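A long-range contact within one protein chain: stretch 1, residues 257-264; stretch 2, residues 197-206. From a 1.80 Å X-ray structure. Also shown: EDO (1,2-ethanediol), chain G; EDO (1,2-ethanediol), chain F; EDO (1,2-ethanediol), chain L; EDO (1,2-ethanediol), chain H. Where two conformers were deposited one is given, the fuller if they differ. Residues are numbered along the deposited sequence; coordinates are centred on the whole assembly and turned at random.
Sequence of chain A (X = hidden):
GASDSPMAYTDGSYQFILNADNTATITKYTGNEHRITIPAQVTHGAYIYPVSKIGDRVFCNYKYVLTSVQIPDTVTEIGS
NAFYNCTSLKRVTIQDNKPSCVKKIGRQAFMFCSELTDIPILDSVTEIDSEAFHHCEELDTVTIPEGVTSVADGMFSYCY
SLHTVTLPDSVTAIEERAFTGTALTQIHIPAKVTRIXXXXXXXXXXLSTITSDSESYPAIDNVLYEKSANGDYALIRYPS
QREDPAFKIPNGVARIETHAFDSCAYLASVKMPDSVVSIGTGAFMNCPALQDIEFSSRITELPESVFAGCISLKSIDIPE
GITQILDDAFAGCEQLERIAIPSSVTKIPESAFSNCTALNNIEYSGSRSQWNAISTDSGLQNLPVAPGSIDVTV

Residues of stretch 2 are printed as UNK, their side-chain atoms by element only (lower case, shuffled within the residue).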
# COMPACT_ATOMS: atom_id res chain seq x y z
N GLU A 257 -7.00 8.25 10.85
CA GLU A 257 -5.72 8.14 10.17
C GLU A 257 -5.87 8.43 8.64
O GLU A 257 -6.98 8.48 8.10
CB GLU A 257 -5.07 6.77 10.47
CG GLU A 257 -3.57 6.67 10.17
CD GLU A 257 -2.74 7.85 10.62
OE1 GLU A 257 -2.47 7.94 11.84
OE2 GLU A 257 -2.46 8.74 9.79
N THR A 258 -4.74 8.71 7.98
CA THR A 258 -4.70 9.05 6.56
C THR A 258 -5.44 7.99 5.73
O THR A 258 -5.28 6.79 5.98
CB THR A 258 -3.25 9.29 6.09
OG1 THR A 258 -3.25 9.67 4.71
CG2 THR A 258 -2.35 8.07 6.28
N HIS A 259 -6.29 8.45 4.79
CA HIS A 259 -7.08 7.61 3.87
C HIS A 259 -7.95 6.55 4.58
O HIS A 259 -8.32 5.55 3.96
CB HIS A 259 -6.12 6.95 2.83
CG HIS A 259 -5.36 7.97 2.03
ND1 HIS A 259 -4.00 8.17 2.21
CD2 HIS A 259 -5.81 8.85 1.11
CE1 HIS A 259 -3.66 9.16 1.39
NE2 HIS A 259 -4.72 9.59 0.69
N ALA A 260 -8.33 6.78 5.88
CA ALA A 260 -9.10 5.76 6.61
C ALA A 260 -10.47 5.50 5.98
O ALA A 260 -10.99 4.39 6.07
CB ALA A 260 -9.28 6.17 8.08
N PHE A 261 -11.06 6.53 5.34
CA PHE A 261 -12.38 6.42 4.70
C PHE A 261 -12.28 6.71 3.21
O PHE A 261 -13.28 7.08 2.60
CB PHE A 261 -13.39 7.41 5.32
CG PHE A 261 -13.86 7.14 6.73
CD1 PHE A 261 -13.12 7.58 7.82
CD2 PHE A 261 -15.09 6.53 6.96
CE1 PHE A 261 -13.58 7.38 9.13
CE2 PHE A 261 -15.54 6.30 8.27
CZ PHE A 261 -14.79 6.73 9.35
N ASP A 262 -11.11 6.52 2.59
CA ASP A 262 -11.03 6.84 1.17
C ASP A 262 -11.92 5.89 0.35
O ASP A 262 -12.14 4.73 0.72
CB ASP A 262 -9.58 6.88 0.65
CG ASP A 262 -8.78 5.56 0.57
OD1 ASP A 262 -9.30 4.51 0.98
OD2 ASP A 262 -7.64 5.60 0.07
N SER A 263 -12.51 6.45 -0.73
CA SER A 263 -13.31 5.73 -1.73
C SER A 263 -14.51 4.94 -1.17
O SER A 263 -14.83 3.87 -1.71
CB SER A 263 -12.42 4.82 -2.57
OG SER A 263 -11.49 5.60 -3.30
N CYS A 264 -15.20 5.47 -0.14
CA CYS A 264 -16.42 4.80 0.36
C CYS A 264 -17.53 4.98 -0.67
O CYS A 264 -17.92 6.11 -0.95
CB CYS A 264 -16.83 5.35 1.72
SG CYS A 264 -15.68 4.92 3.03
N UNK A 197 1.65 -0.18 9.37
CA UNK A 197 2.21 1.07 8.89
C UNK A 197 1.19 1.94 8.18
O UNK A 197 0.14 1.45 7.75
N UNK A 198 1.52 3.22 8.04
CA UNK A 198 0.68 4.22 7.37
C UNK A 198 0.26 3.73 5.98
O UNK A 198 1.14 3.27 5.25
o UNK A 198 2.11 5.87 8.49
c UNK A 198 0.65 6.68 6.79
c UNK A 198 1.49 5.54 7.24
N UNK A 199 -1.03 3.87 5.61
CA UNK A 199 -1.56 3.55 4.28
C UNK A 199 -1.43 2.08 3.87
O UNK A 199 -1.61 1.77 2.69
o UNK A 199 -2.51 6.16 3.56
c UNK A 199 -0.90 4.46 3.22
n UNK A 199 -0.41 6.83 3.19
c UNK A 199 -1.34 5.89 3.32
N UNK A 200 -1.22 1.16 4.83
CA UNK A 200 -1.17 -0.29 4.53
C UNK A 200 -2.40 -0.73 3.77
O UNK A 200 -2.30 -1.60 2.91
c UNK A 200 -1.06 -1.09 5.83
N UNK A 201 -3.58 -0.12 4.07
CA UNK A 201 -4.83 -0.49 3.41
C UNK A 201 -5.49 0.71 2.70
O UNK A 201 -6.69 0.69 2.42
c UNK A 201 -5.23 -2.42 4.97
c UNK A 201 -5.16 -3.57 4.18
c UNK A 201 -4.71 -2.48 6.26
c UNK A 201 -4.62 -4.76 4.68
c UNK A 201 -5.80 -1.13 4.43
c UNK A 201 -4.16 -3.67 6.77
c UNK A 201 -4.13 -4.81 5.98
N UNK A 202 -4.68 1.71 2.30
CA UNK A 202 -5.24 2.85 1.55
C UNK A 202 -5.64 2.38 0.14
O UNK A 202 -5.13 1.36 -0.36
o UNK A 202 -3.11 3.61 0.69
c UNK A 202 -4.24 3.99 1.47
N UNK A 203 -6.66 3.04 -0.45
CA UNK A 203 -7.15 2.71 -1.80
C UNK A 203 -7.59 1.22 -1.96
O UNK A 203 -7.43 0.65 -3.02
o UNK A 203 -3.53 5.10 -3.58
o UNK A 203 -5.01 4.75 -5.16
c UNK A 203 -5.76 4.56 -2.91
c UNK A 203 -4.70 4.86 -3.96
c UNK A 203 -6.09 3.08 -2.87
N UNK A 204 -8.14 0.61 -0.91
CA UNK A 204 -8.66 -0.75 -1.03
C UNK A 204 -10.14 -0.63 -1.36
O UNK A 204 -11.02 -0.75 -0.51
s UNK A 204 -6.67 -2.07 0.41
c UNK A 204 -8.40 -1.56 0.24
N UNK A 205 -10.41 -0.35 -2.64
CA UNK A 205 -11.74 -0.01 -3.16
C UNK A 205 -12.82 -1.09 -3.01
O UNK A 205 -14.00 -0.74 -3.02
c UNK A 205 -10.33 2.48 -4.09
c UNK A 205 -9.44 3.50 -4.44
c UNK A 205 -8.91 3.55 -5.72
c UNK A 205 -9.28 2.60 -6.65
c UNK A 205 -11.67 0.40 -4.64
c UNK A 205 -10.70 1.50 -5.01
c UNK A 205 -10.19 1.59 -6.31
N UNK A 206 -12.44 -2.37 -2.95
CA UNK A 206 -13.39 -3.50 -2.90
C UNK A 206 -13.59 -4.07 -1.49
O UNK A 206 -14.31 -5.06 -1.35
c UNK A 206 -12.89 -4.62 -3.82
C1 EDO G . -1.90 7.75 -1.40
O1 EDO G . -0.67 7.56 -0.71
C2 EDO G . -2.94 6.75 -0.82
O2 EDO G . -2.56 5.44 -1.14
C1 EDO F . -2.72 2.57 8.71
O1 EDO F . -2.92 3.71 7.83
C2 EDO F . -1.84 2.99 9.93
O2 EDO F . -1.92 2.11 11.06
C1 EDO L . 0.44 10.20 3.53
O1 EDO L . -0.91 9.75 3.51
C2 EDO L . 0.85 10.77 4.90
O2 EDO L . 1.06 9.71 5.80
C1 EDO H . -9.99 -2.95 -6.84
O1 EDO H . -11.24 -2.31 -6.87
C2 EDO H . -8.87 -1.92 -6.55
O2 EDO H . -9.05 -1.26 -5.29
O HOH W 1 -14.92 1.86 -3.48

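Position 197 has no side-chain atoms. Nothing of stretch 1 lies near it. It is Gly197, and its O accepts a hydrogen bond from N of position 200, at 3.2 Å, which closes a type II turn.

Position 198 has three side-chain atoms: a carbon that carries one oxygen and one carbon. Its end carbon lies 3.3 Å from CG2 of Thr258. A branch at CB with one oxygen and one methyl is threonine, so this is Thr198. The contact, from CG2 of Thr198, is a close methyl-to-methyl one.

Position 199 has two carbons in line, the second carrying one oxygen and one nitrogen. The oxygen lies 2.8 Å from ND1 of His259. A carboxamide on a single CB is asparagine, Asn199. Its CA-to-CB bond points sideways, but the end of the side chain comes nearer to stretch 1. ND1 of His259 donates to OD1 of Asn199 in a hydrogen bond of 2.8 Å. The amide ND2 of Asn199 donates to O1 of the ethanediol of chain L at 3.0 Å. That O1 in turn donates to OG1 of Thr258 at 2.6 Å, so the diol bridges the two stretches.

Position 200 has one carbon and does not reach stretch 1. It is Ala200.

Position 201 has one carbon followed by a ring of six carbons. No oxygen is attached, so it is Phe201. Its ring leads away from stretch 1.

Position 202 has one carbon and then one oxygen. CB lies 3.8 Å from CB of His259. It is Ser202.

Position 203 has three carbons in line, the third carrying two oxygens. Its second carbon lies 3.7 Å from OD2 of Asp262. This carboxylate is one carbon longer than that of aspartate, so it is Glu203. Its CA-to-CB bond points away overall, though the side chain still touches stretch 1 through CG. The shortest contact is through the backbone. N of Glu203 donates to OD2 of Asp262 at 2.8 Å, with a weak second bond from the same N to OD1 of Asp262 at 3.3 Å. OE2 of Glu203 accepts a hydrogen bond from O2 of the chain G ethanediol at 2.6 Å.

Position 204 has one carbon and then one sulfur. It is Cys204. Its CA-to-CB bond points away from stretch 1.

Position 205 has one carbon and a six-carbon ring, again without oxygen. A ring carbon lies 3.1 Å from OG of Ser263. It is Phe205, and that carbon is CE1. One water donates to O of Phe205 at 2.8 Å and to O of Ser263 at 2.7 Å.

Position 206 has a single carbon and is out of reach. It is Ala206.

The contact joins two stretches of one chain, each a run of tight turns, neither in regular helix or strand. Two direct polar links hold it: the side-chain pair His259 and Asn199, and the carboxylate of Asp262 on the backbone N of Glu203. The donor of the second link is a backbone N, so the carboxylate of Glu203 takes no part in it. Carbon contacts fill in around them, and one water spans the Ser263 end. The summed buried surface is 351 Å².

Stretch 2 (197-206) GTNAFSECFA
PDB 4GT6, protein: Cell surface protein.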